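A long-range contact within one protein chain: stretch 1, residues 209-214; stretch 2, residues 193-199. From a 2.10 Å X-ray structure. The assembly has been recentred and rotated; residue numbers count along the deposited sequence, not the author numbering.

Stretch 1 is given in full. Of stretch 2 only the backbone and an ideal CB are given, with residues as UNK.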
ATOM      1  N   THR A 209      -1.556  10.885 -11.448  1.00 20.00           N
ATOM      2  CA  THR A 209      -2.944  10.721 -11.037  1.00 20.00           C
ATOM      3  C   THR A 209      -3.400   9.273 -11.198  1.00 20.00           C
ATOM      4  O   THR A 209      -2.773   8.581 -12.074  1.00 31.44           O
ATOM      5  CB  THR A 209      -3.861  11.657 -11.846  1.00 20.00           C
ATOM      6  OG1 THR A 209      -3.336  12.988 -11.816  1.00 20.00           O
ATOM      7  CG2 THR A 209      -5.214  11.799 -11.165  1.00 20.00           C
ATOM      8  N   ARG A 210      -4.284   8.826 -10.414  1.00 32.38           N
ATOM      9  CA  ARG A 210      -4.734   7.449 -10.499  1.00 31.86           C
ATOM     10  C   ARG A 210      -6.234   7.361 -10.712  1.00 31.62           C
ATOM     11  O   ARG A 210      -6.985   8.263 -10.339  1.00 30.15           O
ATOM     12  CB  ARG A 210      -4.348   6.697  -9.218  1.00 31.38           C
ATOM     13  CG  ARG A 210      -4.669   5.212  -9.229  1.00 30.89           C
ATOM     14  CD  ARG A 210      -4.221   4.563  -7.924  1.00 27.84           C
ATOM     15  NE  ARG A 210      -4.418   3.116  -7.917  1.00 24.45           N
ATOM     16  CZ  ARG A 210      -5.586   2.504  -7.790  1.00 25.96           C
ATOM     17  NH1 ARG A 210      -6.709   3.202  -7.649  1.00 28.71           N
ATOM     18  NH2 ARG A 210      -5.628   1.178  -7.799  1.00 24.72           N
ATOM     19  N   SER A 211      -6.657   6.268 -11.330  1.00 30.82           N
ATOM     20  CA  SER A 211      -8.066   6.013 -11.562  1.00 32.20           C
ATOM     21  C   SER A 211      -8.190   4.499 -11.620  1.00 31.62           C
ATOM     22  O   SER A 211      -7.245   3.799 -11.990  1.00 30.38           O
ATOM     23  CB  SER A 211      -8.544   6.619 -12.886  1.00 30.41           C
ATOM     24  OG  SER A 211      -8.060   5.858 -13.977  1.00 34.14           O
ATOM     25  N   SER A 212      -9.356   4.003 -11.243  1.00 31.12           N
ATOM     26  CA  SER A 212      -9.614   2.580 -11.255  1.00 34.53           C
ATOM     27  C   SER A 212     -10.958   2.413 -11.939  1.00 37.12           C
ATOM     28  O   SER A 212     -11.877   3.194 -11.709  1.00 36.05           O
ATOM     29  CB  SER A 212      -9.668   2.046  -9.817  1.00 33.05           C
ATOM     30  OG  SER A 212     -10.492   2.888  -9.019  1.00 30.26           O
ATOM     31  N   ASP A 213     -11.051   1.412 -12.804  1.00 41.07           N
ATOM     32  CA  ASP A 213     -12.280   1.133 -13.533  1.00 44.30           C
ATOM     33  C   ASP A 213     -12.958   2.355 -14.158  1.00 44.26           C
ATOM     34  O   ASP A 213     -14.177   2.374 -14.308  1.00 46.16           O
ATOM     35  CB  ASP A 213     -13.266   0.406 -12.614  1.00 47.24           C
ATOM     36  CG  ASP A 213     -12.740  -0.941 -12.140  1.00 50.33           C
ATOM     37  OD1 ASP A 213     -12.174  -1.680 -12.975  1.00 50.34           O
ATOM     38  OD2 ASP A 213     -12.898  -1.265 -10.938  1.00 51.34           O
ATOM     39  N   GLY A 214     -12.179   3.373 -14.515  1.00 44.10           N
ATOM     40  CA  GLY A 214     -12.753   4.555 -15.139  1.00 43.03           C
ATOM     41  C   GLY A 214     -13.040   5.765 -14.265  1.00 44.80           C
ATOM     42  O   GLY A 214     -13.465   6.808 -14.767  1.00 45.97           O
ATOM     43  N   UNK A 193     -14.492 -10.707 -15.572  1.00 63.36           N
ATOM     44  CA  UNK A 193     -14.356  -9.601 -14.631  1.00 62.42           C
ATOM     45  C   UNK A 193     -13.275  -8.634 -15.092  1.00 60.14           C
ATOM     46  O   UNK A 193     -12.277  -9.037 -15.691  1.00 61.48           O
ATOM     47  CB  UNK A 193     -14.036 -10.124 -13.229  1.00 62.42           C
ATOM     48  N   UNK A 194     -13.481  -7.354 -14.813  1.00 57.65           N
ATOM     49  CA  UNK A 194     -12.522  -6.329 -15.198  1.00 54.29           C
ATOM     50  C   UNK A 194     -12.055  -5.536 -13.969  1.00 51.93           C
ATOM     51  O   UNK A 194     -12.822  -5.302 -13.032  1.00 50.78           O
ATOM     52  CB  UNK A 194     -13.137  -5.391 -16.238  1.00 54.29           C
ATOM     53  N   UNK A 195     -10.782  -5.152 -13.983  1.00 49.05           N
ATOM     54  CA  UNK A 195     -10.169  -4.377 -12.907  1.00 45.07           C
ATOM     55  C   UNK A 195      -9.007  -3.636 -13.567  1.00 41.75           C
ATOM     56  O   UNK A 195      -7.897  -4.157 -13.665  1.00 41.40           O
ATOM     57  CB  UNK A 195      -9.711  -5.255 -11.741  1.00 45.07           C
ATOM     58  N   UNK A 196      -9.288  -2.422 -14.028  1.00 39.05           N
ATOM     59  CA  UNK A 196      -8.305  -1.593 -14.723  1.00 36.75           C
ATOM     60  C   UNK A 196      -7.835  -0.396 -13.904  1.00 35.18           C
ATOM     61  O   UNK A 196      -8.643   0.392 -13.421  1.00 33.29           O
ATOM     62  CB  UNK A 196      -8.893  -1.100 -16.046  1.00 36.75           C
ATOM     63  N   UNK A 197      -6.516  -0.280 -13.759  1.00 34.33           N
ATOM     64  CA  UNK A 197      -5.887   0.811 -13.025  1.00 33.29           C
ATOM     65  C   UNK A 197      -5.034   1.615 -14.009  1.00 34.16           C
ATOM     66  O   UNK A 197      -4.335   1.043 -14.839  1.00 32.26           O
ATOM     67  CB  UNK A 197      -5.045   0.285 -11.861  1.00 33.29           C
ATOM     68  N   UNK A 198      -5.091   2.938 -13.917  1.00 34.29           N
ATOM     69  CA  UNK A 198      -4.324   3.778 -14.829  1.00 35.12           C
ATOM     70  C   UNK A 198      -3.629   4.888 -14.059  1.00 34.92           C
ATOM     71  O   UNK A 198      -4.172   5.423 -13.093  1.00 36.45           O
ATOM     72  CB  UNK A 198      -5.227   4.366 -15.915  1.00 35.12           C
ATOM     73  N   UNK A 199      -2.417   5.222 -14.483  1.00 33.43           N
ATOM     74  CA  UNK A 199      -1.664   6.289 -13.843  1.00 34.32           C
ATOM     75  C   UNK A 199      -1.300   7.287 -14.932  1.00 35.60           C
ATOM     76  O   UNK A 199      -0.665   6.943 -15.931  1.00 33.41           O
ATOM     77  CB  UNK A 199      -0.422   5.758 -13.124  1.00 34.32           C
TER

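The two stretches run antiparallel, their strands 4.8 Å apart at closest approach, so each position from 196 to 199 has a definite partner in stretch 1. Position 193 lies beyond the end of this pairing, with nothing of stretch 1 within 5.5 Å of its ideal CB. Almost any side chain would fit; the residue is Val 193, poorly ordered and without contact.

At position 194 CA-to-CB points sideways, and the ideal CB is 5.0 Å from OD1 of Asp 213. A small polar side chain would suit the nearby carboxylate, though open space permits others. Thr 194 is found. Its OG1 lies 2.5 Å from a water oxygen, and that water donates to Asp 213 OD1 at 2.6 Å, linking the two side chains.

Position 195 turns its CB away, although the backbone still passes close to the carboxylate, with CA 3.4 Å from Asp 213 OD1. Stretch 1 sets little restriction here, and a polar or a nonpolar group could be accommodated. The residue is Asn 195, whose side-chain end comes back nearer to Asp 213.

At position 196 the backbone does most of the work. Its N donates to Asp 213 OD1 (3.2 Å) and its O accepts from Asp 213 N (2.7 Å), so both bonds are available to any residue with a free amide. The CB points sideways, leaving room for many side chains; Leu 196 occupies the position with chi1 t.

Position 197 faces the same side of the sheet as Arg 210 and Ser 212. Its ideal CB is 4.2 Å from Arg 210 NH2, so a compact aliphatic group could pack on the guanidinium, while an acid could answer its charge. Val 197 takes the first course: CG1 lies over one face of the guanidinium, and CG2 is 3.5 Å from Arg 210 NH2.

Position 198 pairs with Ser 211 through two backbone hydrogen bonds. The N of position 198 donates to Ser 211 O (3.0 Å), and the O of position 198 accepts from Ser 211 N (3.2 Å). The ideal CB is 3.7 Å from Ser 211 OG, on the opposite face from Arg 210; polar or long flexible side chains would suit. Glu 198 lays its aliphatic portion there, CG 3.6 Å from Ser 211 OG.

Position 199 shares the face of Arg 210, whose extended side chain offers methylene groups and an NE donor. A long side chain carrying an acceptor would suit, aromatic or acidic. Tyr 199 reaches along the arginine, and its OH accepts a hydrogen bond from Arg 210 NE (3.1 Å), near the guanidinium plane.

Stretch 2, residues 193-199: VTNLVEY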
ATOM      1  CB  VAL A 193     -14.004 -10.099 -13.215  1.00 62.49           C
ATOM      2  CG1 VAL A 193     -15.090 -11.034 -12.713  1.00 62.09           C
ATOM      3  CG2 VAL A 193     -12.657 -10.794 -13.225  1.00 61.75           C
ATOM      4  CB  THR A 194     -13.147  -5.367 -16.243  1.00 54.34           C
ATOM      5  OG1 THR A 194     -12.141  -4.482 -16.753  1.00 55.09           O
ATOM      6  CG2 THR A 194     -14.267  -4.556 -15.621  1.00 53.63           C
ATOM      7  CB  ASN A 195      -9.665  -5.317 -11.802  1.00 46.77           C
ATOM      8  CG  ASN A 195      -9.256  -4.577 -10.532  1.00 49.42           C
ATOM      9  OD1 ASN A 195      -8.895  -5.203  -9.534  1.00 52.31           O
ATOM     10  ND2 ASN A 195      -9.316  -3.248 -10.562  1.00 46.79           N
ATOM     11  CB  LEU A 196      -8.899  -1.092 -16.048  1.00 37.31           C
ATOM     12  CG  LEU A 196      -8.080  -0.117 -16.900  1.00 36.40           C
ATOM     13  CD1 LEU A 196      -6.848  -0.821 -17.469  1.00 34.85           C
ATOM     14  CD2 LEU A 196      -8.955   0.428 -18.027  1.00 37.88           C
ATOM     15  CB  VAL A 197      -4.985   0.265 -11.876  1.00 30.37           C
ATOM     16  CG1 VAL A 197      -4.303   1.414 -11.155  1.00 27.96           C
ATOM     17  CG2 VAL A 197      -5.830  -0.531 -10.888  1.00 30.45           C
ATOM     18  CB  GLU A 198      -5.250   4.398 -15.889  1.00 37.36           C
ATOM     19  CG  GLU A 198      -6.444   3.525 -16.268  1.00 40.14           C
ATOM     20  CD  GLU A 198      -7.341   4.166 -17.320  1.00 42.61           C
ATOM     21  OE1 GLU A 198      -8.532   3.788 -17.417  1.00 43.62           O
ATOM     22  OE2 GLU A 198      -6.853   5.044 -18.059  1.00 44.41           O
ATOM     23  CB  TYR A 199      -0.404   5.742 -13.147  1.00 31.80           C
ATOM     24  CG  TYR A 199      -0.700   4.786 -11.996  1.00 30.26           C
ATOM     25  CD1 TYR A 199      -0.771   3.409 -12.204  1.00 26.13           C
ATOM     26  CD2 TYR A 199      -0.950   5.267 -10.708  1.00 28.80           C
ATOM     27  CE1 TYR A 199      -1.080   2.535 -11.159  1.00 27.09           C
ATOM     28  CE2 TYR A 199      -1.266   4.393  -9.656  1.00 26.11           C
ATOM     29  CZ  TYR A 199      -1.328   3.039  -9.894  1.00 25.44           C
ATOM     30  OH  TYR A 199      -1.653   2.177  -8.878  1.00 27.14           O
TER
HETATM   31  O   HOH W   1     -12.221  -2.327 -15.490  1.00 46.82           O
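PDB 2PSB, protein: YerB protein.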